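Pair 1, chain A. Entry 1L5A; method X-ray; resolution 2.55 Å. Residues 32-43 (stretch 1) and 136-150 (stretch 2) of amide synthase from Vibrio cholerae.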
# COMPACT_ATOMS: atom_id res chain seq x y z
N PRO A 32 9.23 -27.92 37.26
CA PRO A 32 10.12 -27.13 38.12
C PRO A 32 10.23 -25.66 37.67
O PRO A 32 11.32 -25.16 37.42
CB PRO A 32 11.44 -27.86 37.99
CG PRO A 32 11.43 -28.18 36.51
CD PRO A 32 10.02 -28.71 36.29
N LEU A 33 9.09 -24.99 37.60
CA LEU A 33 9.03 -23.60 37.18
C LEU A 33 9.52 -22.67 38.29
O LEU A 33 9.45 -23.01 39.47
CB LEU A 33 7.59 -23.31 36.78
CG LEU A 33 6.92 -21.95 36.78
CD1 LEU A 33 5.60 -22.09 36.08
CD2 LEU A 33 6.71 -21.45 38.19
N ASP A 34 10.05 -21.51 37.91
CA ASP A 34 10.55 -20.52 38.88
C ASP A 34 9.39 -19.58 39.18
O ASP A 34 9.11 -18.67 38.39
CB ASP A 34 11.72 -19.74 38.26
CG ASP A 34 12.38 -18.77 39.24
OD1 ASP A 34 11.69 -17.88 39.79
OD2 ASP A 34 13.61 -18.88 39.46
N THR A 35 8.71 -19.80 40.31
CA THR A 35 7.55 -18.98 40.68
C THR A 35 7.79 -17.50 40.51
O THR A 35 7.06 -16.81 39.80
CB THR A 35 7.11 -19.21 42.16
OG1 THR A 35 6.95 -20.61 42.41
CG2 THR A 35 5.77 -18.52 42.44
N THR A 36 8.82 -17.01 41.18
CA THR A 36 9.15 -15.60 41.13
C THR A 36 9.32 -15.07 39.71
O THR A 36 8.72 -14.06 39.36
CB THR A 36 10.40 -15.32 41.99
OG1 THR A 36 10.07 -15.55 43.37
CG2 THR A 36 10.89 -13.89 41.81
N LEU A 37 10.10 -15.73 38.88
CA LEU A 37 10.26 -15.25 37.51
C LEU A 37 8.94 -15.28 36.70
O LEU A 37 8.71 -14.40 35.85
CB LEU A 37 11.37 -16.04 36.80
CG LEU A 37 12.81 -15.87 37.35
CD1 LEU A 37 13.81 -16.48 36.37
CD2 LEU A 37 13.17 -14.41 37.56
N LEU A 38 8.07 -16.25 36.97
CA LEU A 38 6.79 -16.33 36.26
C LEU A 38 5.97 -15.11 36.64
O LEU A 38 5.38 -14.45 35.78
CB LEU A 38 6.04 -17.61 36.63
CG LEU A 38 4.70 -18.02 35.98
CD1 LEU A 38 3.61 -17.13 36.47
CD2 LEU A 38 4.79 -17.98 34.46
N LEU A 39 5.96 -14.79 37.92
CA LEU A 39 5.21 -13.63 38.40
C LEU A 39 5.71 -12.34 37.76
O LEU A 39 4.91 -11.49 37.38
CB LEU A 39 5.31 -13.52 39.93
CG LEU A 39 4.59 -14.55 40.82
CD1 LEU A 39 4.70 -14.09 42.25
CD2 LEU A 39 3.13 -14.67 40.44
N ARG A 40 7.03 -12.19 37.66
CA ARG A 40 7.62 -11.01 37.05
C ARG A 40 7.20 -11.01 35.58
O ARG A 40 6.76 -9.99 35.04
CB ARG A 40 9.14 -11.09 37.15
CG ARG A 40 9.88 -10.00 36.40
CD ARG A 40 9.70 -8.65 37.05
NE ARG A 40 10.53 -7.62 36.43
CZ ARG A 40 10.34 -6.32 36.60
NH1 ARG A 40 9.36 -5.89 37.39
NH2 ARG A 40 11.13 -5.45 36.00
N ALA A 41 7.36 -12.16 34.94
CA ALA A 41 6.97 -12.31 33.54
C ALA A 41 5.52 -11.88 33.33
O ALA A 41 5.24 -11.12 32.39
CB ALA A 41 7.15 -13.75 33.09
N LEU A 42 4.60 -12.34 34.19
CA LEU A 42 3.20 -11.96 34.03
C LEU A 42 3.02 -10.46 34.24
O LEU A 42 2.29 -9.82 33.49
CB LEU A 42 2.30 -12.76 34.99
CG LEU A 42 0.80 -12.41 35.06
CD1 LEU A 42 0.12 -12.67 33.74
CD2 LEU A 42 0.15 -13.23 36.13
N HIS A 43 3.69 -9.91 35.25
CA HIS A 43 3.63 -8.47 35.54
C HIS A 43 4.16 -7.66 34.35
O HIS A 43 3.66 -6.58 34.03
CB HIS A 43 4.48 -8.15 36.77
CG HIS A 43 4.73 -6.68 36.95
ND1 HIS A 43 3.89 -5.87 37.68
CD2 HIS A 43 5.71 -5.88 36.48
CE1 HIS A 43 4.34 -4.63 37.64
NE2 HIS A 43 5.45 -4.61 36.92
N LEU A 136 -1.85 -13.82 21.98
CA LEU A 136 -0.73 -12.89 21.97
C LEU A 136 -0.28 -12.68 23.41
O LEU A 136 0.91 -12.68 23.69
CB LEU A 136 -1.12 -11.53 21.37
CG LEU A 136 -1.19 -11.38 19.85
CD1 LEU A 136 -1.63 -9.97 19.51
CD2 LEU A 136 0.17 -11.69 19.22
N PHE A 137 -1.24 -12.53 24.31
CA PHE A 137 -0.93 -12.35 25.73
C PHE A 137 -0.18 -13.58 26.26
O PHE A 137 0.72 -13.47 27.09
CB PHE A 137 -2.22 -12.16 26.53
CG PHE A 137 -2.08 -12.45 28.00
CD1 PHE A 137 -1.63 -11.48 28.89
CD2 PHE A 137 -2.41 -13.72 28.50
CE1 PHE A 137 -1.52 -11.75 30.27
CE2 PHE A 137 -2.30 -14.01 29.89
CZ PHE A 137 -1.85 -13.02 30.77
N GLU A 138 -0.56 -14.76 25.78
CA GLU A 138 0.07 -15.99 26.26
C GLU A 138 1.48 -16.15 25.75
O GLU A 138 2.37 -16.50 26.51
CB GLU A 138 -0.80 -17.21 25.88
CG GLU A 138 -2.21 -17.10 26.49
CD GLU A 138 -3.16 -18.18 26.03
OE1 GLU A 138 -3.01 -18.65 24.87
OE2 GLU A 138 -4.07 -18.55 26.82
N GLN A 139 1.68 -15.88 24.48
CA GLN A 139 3.00 -16.00 23.89
C GLN A 139 3.96 -14.98 24.53
O GLN A 139 5.13 -15.28 24.81
CB GLN A 139 2.92 -15.81 22.37
CG GLN A 139 2.14 -16.92 21.63
CD GLN A 139 2.67 -18.32 21.95
OE1 GLN A 139 3.87 -18.59 21.80
NE2 GLN A 139 1.79 -19.21 22.40
N ARG A 140 3.46 -13.78 24.78
CA ARG A 140 4.28 -12.75 25.40
C ARG A 140 4.68 -13.24 26.82
O ARG A 140 5.83 -13.13 27.23
CB ARG A 140 3.50 -11.45 25.47
CG ARG A 140 4.34 -10.24 25.85
CD ARG A 140 5.59 -10.15 25.00
NE ARG A 140 6.39 -8.99 25.35
CZ ARG A 140 7.68 -8.83 25.06
NH1 ARG A 140 8.33 -9.77 24.41
NH2 ARG A 140 8.31 -7.74 25.45
N LEU A 141 3.73 -13.81 27.55
CA LEU A 141 4.04 -14.29 28.89
C LEU A 141 5.18 -15.28 28.76
O LEU A 141 6.14 -15.26 29.53
CB LEU A 141 2.82 -14.95 29.51
CG LEU A 141 3.10 -15.73 30.79
CD1 LEU A 141 3.48 -14.76 31.92
CD2 LEU A 141 1.85 -16.54 31.14
N SER A 142 5.05 -16.16 27.78
CA SER A 142 6.07 -17.15 27.51
C SER A 142 7.42 -16.46 27.25
O SER A 142 8.43 -16.78 27.87
CB SER A 142 5.67 -17.94 26.26
OG SER A 142 6.61 -18.95 25.98
N GLN A 143 7.42 -15.50 26.33
CA GLN A 143 8.63 -14.79 25.98
C GLN A 143 9.33 -14.16 27.17
O GLN A 143 10.54 -14.34 27.37
CB GLN A 143 8.34 -13.72 24.93
CG GLN A 143 7.76 -14.30 23.68
CD GLN A 143 7.44 -13.24 22.62
OE1 GLN A 143 7.09 -12.10 22.94
NE2 GLN A 143 7.54 -13.64 21.36
N HIS A 144 8.59 -13.41 27.98
CA HIS A 144 9.23 -12.79 29.12
C HIS A 144 9.79 -13.83 30.08
O HIS A 144 10.89 -13.64 30.61
CB HIS A 144 8.26 -11.87 29.85
CG HIS A 144 8.14 -10.51 29.23
ND1 HIS A 144 9.23 -9.71 28.97
CD2 HIS A 144 7.05 -9.79 28.88
CE1 HIS A 144 8.82 -8.55 28.49
NE2 HIS A 144 7.50 -8.57 28.43
N TYR A 145 9.07 -14.93 30.30
CA TYR A 145 9.58 -15.96 31.21
C TYR A 145 10.91 -16.52 30.71
O TYR A 145 11.87 -16.64 31.47
CB TYR A 145 8.58 -17.12 31.39
CG TYR A 145 9.05 -18.16 32.39
CD1 TYR A 145 8.99 -17.91 33.76
CD2 TYR A 145 9.62 -19.37 31.97
CE1 TYR A 145 9.47 -18.84 34.69
CE2 TYR A 145 10.12 -20.30 32.89
CZ TYR A 145 10.04 -20.03 34.26
OH TYR A 145 10.52 -20.93 35.18
N GLN A 146 10.97 -16.87 29.44
CA GLN A 146 12.18 -17.43 28.88
C GLN A 146 13.34 -16.45 29.00
O GLN A 146 14.46 -16.86 29.28
CB GLN A 146 11.97 -17.80 27.41
CG GLN A 146 13.19 -18.33 26.67
CD GLN A 146 13.87 -19.48 27.40
OE1 GLN A 146 13.22 -20.38 27.93
NE2 GLN A 146 15.20 -19.45 27.42
N SER A 147 13.06 -15.17 28.79
CA SER A 147 14.09 -14.16 28.88
C SER A 147 14.59 -14.09 30.30
O SER A 147 15.80 -14.08 30.53
CB SER A 147 13.58 -12.78 28.47
OG SER A 147 13.50 -12.66 27.06
N LEU A 148 13.68 -14.05 31.26
CA LEU A 148 14.10 -13.96 32.64
C LEU A 148 14.90 -15.18 33.05
O LEU A 148 15.93 -15.06 33.72
CB LEU A 148 12.89 -13.78 33.55
CG LEU A 148 12.26 -12.40 33.35
CD1 LEU A 148 10.79 -12.36 33.87
CD2 LEU A 148 13.14 -11.37 34.05
N LEU A 149 14.45 -16.35 32.63
CA LEU A 149 15.12 -17.59 32.99
C LEU A 149 16.50 -17.69 32.38
O LEU A 149 17.45 -18.11 33.03
CB LEU A 149 14.27 -18.78 32.56
CG LEU A 149 14.62 -20.17 33.09
CD1 LEU A 149 14.29 -20.25 34.59
CD2 LEU A 149 13.80 -21.22 32.32
N SER A 150 16.63 -17.29 31.12
CA SER A 150 17.91 -17.38 30.43
C SER A 150 18.76 -16.14 30.58
O SER A 150 19.84 -16.04 29.99
CB SER A 150 17.70 -17.65 28.94
OG SER A 150 17.26 -16.48 28.28

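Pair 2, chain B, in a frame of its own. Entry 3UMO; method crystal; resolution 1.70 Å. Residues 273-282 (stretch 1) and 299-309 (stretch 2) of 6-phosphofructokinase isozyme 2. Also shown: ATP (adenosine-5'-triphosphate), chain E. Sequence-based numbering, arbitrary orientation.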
# COMPACT_ATOMS: atom_id res chain seq x y z
N GLU B 273 24.36 -4.31 -34.05
CA GLU B 273 23.67 -3.03 -33.93
C GLU B 273 22.20 -3.12 -34.33
O GLU B 273 21.32 -2.66 -33.60
CB GLU B 273 24.37 -1.96 -34.76
CG GLU B 273 23.59 -0.66 -34.85
CD GLU B 273 24.48 0.53 -35.11
OE1 GLU B 273 24.57 0.97 -36.27
OE2 GLU B 273 25.10 1.03 -34.14
N GLU B 274 21.94 -3.73 -35.48
CA GLU B 274 20.59 -3.86 -35.99
C GLU B 274 19.75 -4.71 -35.04
O GLU B 274 18.59 -4.41 -34.76
CB GLU B 274 20.61 -4.47 -37.39
CG GLU B 274 19.27 -4.46 -38.10
CD GLU B 274 19.41 -4.60 -39.60
OE1 GLU B 274 20.44 -4.15 -40.15
OE2 GLU B 274 18.49 -5.16 -40.24
N MET B 275 20.38 -5.77 -34.52
CA MET B 275 19.72 -6.66 -33.58
C MET B 275 19.32 -5.94 -32.28
O MET B 275 18.18 -6.06 -31.83
CB MET B 275 20.63 -7.85 -33.26
CG MET B 275 19.98 -8.90 -32.38
SD MET B 275 21.17 -10.14 -31.87
CE MET B 275 22.19 -9.19 -30.77
N VAL B 276 20.25 -5.20 -31.69
CA VAL B 276 19.97 -4.52 -30.42
C VAL B 276 18.98 -3.37 -30.63
O VAL B 276 18.08 -3.16 -29.81
CB VAL B 276 21.27 -4.02 -29.73
CG1 VAL B 276 20.95 -3.20 -28.49
CG2 VAL B 276 22.17 -5.21 -29.37
N ARG B 277 19.13 -2.65 -31.73
CA ARG B 277 18.19 -1.58 -32.04
C ARG B 277 16.76 -2.09 -32.15
O ARG B 277 15.85 -1.50 -31.59
CB ARG B 277 18.57 -0.87 -33.33
CG ARG B 277 19.75 0.05 -33.22
CD ARG B 277 19.86 0.91 -34.49
NE ARG B 277 21.16 1.56 -34.65
CZ ARG B 277 21.63 2.52 -33.86
NH1 ARG B 277 20.92 2.96 -32.83
NH2 ARG B 277 22.83 3.04 -34.11
N PHE B 278 16.57 -3.18 -32.89
CA PHE B 278 15.24 -3.74 -33.08
C PHE B 278 14.73 -4.30 -31.75
O PHE B 278 13.54 -4.18 -31.44
CB PHE B 278 15.27 -4.84 -34.15
CG PHE B 278 13.92 -5.18 -34.70
CD1 PHE B 278 13.12 -4.20 -35.26
CD2 PHE B 278 13.46 -6.49 -34.68
CE1 PHE B 278 11.87 -4.51 -35.78
CE2 PHE B 278 12.20 -6.81 -35.20
CZ PHE B 278 11.41 -5.82 -35.75
N GLY B 279 15.63 -4.87 -30.96
CA GLY B 279 15.28 -5.36 -29.64
C GLY B 279 14.77 -4.24 -28.73
O GLY B 279 13.74 -4.39 -28.07
N VAL B 280 15.51 -3.14 -28.68
CA VAL B 280 15.08 -1.99 -27.88
C VAL B 280 13.76 -1.43 -28.41
O VAL B 280 12.88 -1.07 -27.62
CB VAL B 280 16.16 -0.89 -27.81
CG1 VAL B 280 15.57 0.44 -27.33
CG2 VAL B 280 17.28 -1.34 -26.89
N ALA B 281 13.63 -1.35 -29.73
CA ALA B 281 12.39 -0.84 -30.33
C ALA B 281 11.18 -1.67 -29.89
O ALA B 281 10.15 -1.11 -29.51
CB ALA B 281 12.49 -0.78 -31.86
N ALA B 282 11.31 -2.99 -29.94
CA ALA B 282 10.19 -3.86 -29.56
C ALA B 282 9.95 -3.85 -28.05
O ALA B 282 8.80 -3.82 -27.60
CB ALA B 282 10.44 -5.28 -30.04
N ASP B 299 4.27 0.31 -33.70
CA ASP B 299 5.04 1.03 -32.68
C ASP B 299 6.51 0.63 -32.74
O ASP B 299 7.40 1.48 -32.61
CB ASP B 299 4.49 0.75 -31.28
CG ASP B 299 3.14 1.39 -31.03
OD1 ASP B 299 2.80 2.37 -31.73
OD2 ASP B 299 2.42 0.90 -30.13
N THR B 300 6.77 -0.66 -32.94
CA THR B 300 8.15 -1.14 -33.02
C THR B 300 8.85 -0.53 -34.23
O THR B 300 9.98 -0.06 -34.14
CB THR B 300 8.20 -2.69 -33.09
OG1 THR B 300 7.55 -3.24 -31.93
CG2 THR B 300 9.64 -3.19 -33.15
N GLN B 301 8.15 -0.50 -35.37
CA GLN B 301 8.69 0.10 -36.58
C GLN B 301 9.02 1.57 -36.39
O GLN B 301 10.06 2.05 -36.84
CB GLN B 301 7.72 -0.07 -37.75
CG GLN B 301 8.16 0.64 -39.02
CD GLN B 301 7.37 0.22 -40.24
OE1 GLN B 301 6.23 -0.25 -40.13
NE2 GLN B 301 7.96 0.37 -41.42
N LYS B 302 8.13 2.30 -35.72
CA LYS B 302 8.31 3.73 -35.49
C LYS B 302 9.54 4.01 -34.63
O LYS B 302 10.35 4.88 -34.94
CB LYS B 302 7.06 4.33 -34.83
CG LYS B 302 7.12 5.84 -34.61
CD LYS B 302 5.99 6.32 -33.70
CE LYS B 302 4.62 6.00 -34.30
NZ LYS B 302 3.50 6.51 -33.45
N ILE B 303 9.66 3.26 -33.54
CA ILE B 303 10.82 3.42 -32.66
C ILE B 303 12.11 3.00 -33.38
O ILE B 303 13.11 3.71 -33.31
CB ILE B 303 10.65 2.62 -31.35
CG1 ILE B 303 9.48 3.19 -30.54
CG2 ILE B 303 11.95 2.69 -30.53
CD1 ILE B 303 9.01 2.29 -29.40
N TYR B 304 12.06 1.88 -34.09
CA TYR B 304 13.23 1.42 -34.83
C TYR B 304 13.70 2.45 -35.87
O TYR B 304 14.89 2.68 -36.02
CB TYR B 304 12.96 0.06 -35.50
CG TYR B 304 14.14 -0.47 -36.28
CD1 TYR B 304 15.23 -1.05 -35.64
CD2 TYR B 304 14.15 -0.40 -37.67
CE1 TYR B 304 16.30 -1.54 -36.36
CE2 TYR B 304 15.22 -0.89 -38.40
CZ TYR B 304 16.29 -1.46 -37.74
OH TYR B 304 17.35 -1.94 -38.47
N ALA B 305 12.75 3.07 -36.57
CA ALA B 305 13.10 4.11 -37.54
C ALA B 305 13.83 5.27 -36.87
O ALA B 305 14.81 5.80 -37.41
CB ALA B 305 11.85 4.61 -38.26
N TYR B 306 13.35 5.67 -35.70
CA TYR B 306 13.99 6.73 -34.93
C TYR B 306 15.41 6.34 -34.53
O TYR B 306 16.33 7.13 -34.69
CB TYR B 306 13.16 7.06 -33.68
CG TYR B 306 13.86 7.93 -32.66
CD1 TYR B 306 13.85 9.32 -32.78
CD2 TYR B 306 14.50 7.38 -31.56
CE1 TYR B 306 14.48 10.12 -31.85
CE2 TYR B 306 15.13 8.17 -30.62
CZ TYR B 306 15.11 9.54 -30.77
OH TYR B 306 15.74 10.34 -29.84
N LEU B 307 15.58 5.13 -34.01
CA LEU B 307 16.89 4.66 -33.60
C LEU B 307 17.87 4.53 -34.77
O LEU B 307 19.09 4.59 -34.58
CB LEU B 307 16.78 3.31 -32.88
CG LEU B 307 15.94 3.27 -31.61
CD1 LEU B 307 15.75 1.83 -31.16
CD2 LEU B 307 16.59 4.11 -30.51
N SER B 308 17.33 4.36 -35.97
CA SER B 308 18.16 4.14 -37.16
C SER B 308 18.35 5.41 -37.99
O SER B 308 19.03 5.38 -39.02
CB SER B 308 17.55 3.05 -38.03
OG SER B 308 17.44 1.83 -37.33
N ARG B 309 17.77 6.51 -37.54
CA ARG B 309 17.73 7.75 -38.31
C ARG B 309 19.12 8.32 -38.60
O ARG B 309 20.11 7.88 -38.03
CB ARG B 309 16.89 8.80 -37.58
CG ARG B 309 17.60 9.48 -36.42
CD ARG B 309 16.64 10.31 -35.58
NE ARG B 309 17.34 11.09 -34.56
CZ ARG B 309 17.82 10.58 -33.43
NH1 ARG B 309 17.69 9.29 -33.17
NH2 ARG B 309 18.44 11.37 -32.56
PG ATP E . 10.83 -8.45 -18.16
O1G ATP E . 11.22 -9.88 -18.32
O2G ATP E . 9.55 -8.30 -18.96
O3G ATP E . 10.63 -8.05 -16.74
PB ATP E . 13.41 -7.57 -18.50
O1B ATP E . 13.65 -7.17 -17.02
O2B ATP E . 14.05 -8.92 -18.91
O3B ATP E . 11.86 -7.53 -18.88
PA ATP E . 14.06 -4.94 -19.47
O1A ATP E . 13.36 -4.40 -18.26
O2A ATP E . 15.48 -4.41 -19.64
O3A ATP E . 14.08 -6.49 -19.46
O5' ATP E . 13.14 -4.58 -20.74
C5' ATP E . 13.63 -4.81 -22.02
C4' ATP E . 13.58 -3.69 -22.96
O4' ATP E . 12.27 -3.10 -22.88
C3' ATP E . 14.48 -2.59 -22.59
O3' ATP E . 15.76 -2.80 -23.05
C2' ATP E . 13.83 -1.42 -23.19
O2' ATP E . 14.01 -1.42 -24.55
C1' ATP E . 12.40 -1.69 -22.93
N9 ATP E . 11.96 -1.11 -21.66
C8 ATP E . 11.84 -1.75 -20.48
N7 ATP E . 11.42 -0.85 -19.57
C5 ATP E . 11.27 0.35 -20.16
C6 ATP E . 10.85 1.61 -19.72
N6 ATP E . 10.46 1.84 -18.29
N1 ATP E . 10.82 2.63 -20.60
C2 ATP E . 11.16 2.44 -21.89
N3 ATP E . 11.56 1.25 -22.34
C4 ATP E . 11.61 0.20 -21.51
O HOH W 1 20.35 5.32 -32.10

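Both pairs consist of two helices that cross obliquely, with their N-to-C directions nearer antiparallel than parallel. The angle between their N-to-C directions is 133° in pair 1 and 135° in pair 2. The helix axes approach to 8.2 Å in pair 1 and 8.1 Å in pair 2. Superposing the backbone of 14 central residues gives an RMSD of 0.3 Å. The buried surface is also similar, 609 Å² in pair 1 and 534 Å² in pair 2.

The centre of the contact is the same in both. Ala41(A) matches Ala281(B), and each points its CB toward the other helix. Ala41(A) sits as a knob among Leu141(A), His144(A), Tyr145(A) and Leu148(A). Ala281(B) sits among the matching residues Thr300(B), Ile303(B), Tyr304(B) and Leu307(B). The methyl group lies close to the opposing backbone: Ala41(A) CB is 3.6 Å from Tyr145(A) N, and Ala281(B) CB is 3.5 Å from Tyr304(B) N. A small side chain at this position goes with the close approach of the helices.

Two larger residues of the hole are also the same in both pairs. Tyr145(A) matches Tyr304(B), and Leu148(A) matches Leu307(B). Their side-chain centres fall within 0.2 Å and 0.4 Å after superposition. Both tyrosines have chi1 in t, and both leucines are m, t.

The tyrosine ends in different surroundings. In pair 1 the chain before the helix meets the hydroxyl, and Asp34(A) N donates a hydrogen bond to Tyr145(A) OH at 2.8 Å. Asp34(A) is also the N-cap of its helix, with OD1 accepting from Leu37(A) N at 2.8 Å. Its match, Glu274(B), already lies within a helix. There the contact is with the side chain, Glu274(B) CG to Tyr304(B) OH at 3.2 Å, and no direct hydrogen bond crosses pair 2.

Beside the tyrosine, Leu38(A) matches Phe278(B). Leu38(A) lies at the edge of the Tyr145(A) ring, its CA 3.7 Å and its CB 4.1 Å from Tyr145(A) CD1. Phe278(B) instead turns its ring edge toward the face of Tyr304(B), with the planes at 89° and the centroids 5.5 Å apart.

Leu37(A) matches Arg277(B). Leu37(A) makes apolar contacts, its CD1 lying 4.0 Å from Leu148(A) CB and 4.2 Å from Leu149(A) CD1. Arg277(B) lays its CB 3.8 Å from Tyr304(B) CE1 and carries its charged end to a salt bridge within its own helix, NH2 to Glu273(B) OE2 at 3.0 Å. A water links Arg277(B) NH1, by a weak bond of 2.5 Å to the water oxygen, with Leu307(B) O, 2.9 Å from the same oxygen.

At the other end, Leu42(A) and Leu141(A) match Ala282(B) and Thr300(B). Leu42(A) CB packs 3.8 Å from Leu141(A) CD1. The residues of pair 2 are smaller, but Ala282(B) CB still lies 3.8 Å from Thr300(B) CG2. Pair 2 also lies beside a ligand, as Val280(B) O accepts a weak 3.3 Å hydrogen bond from ATP O2'.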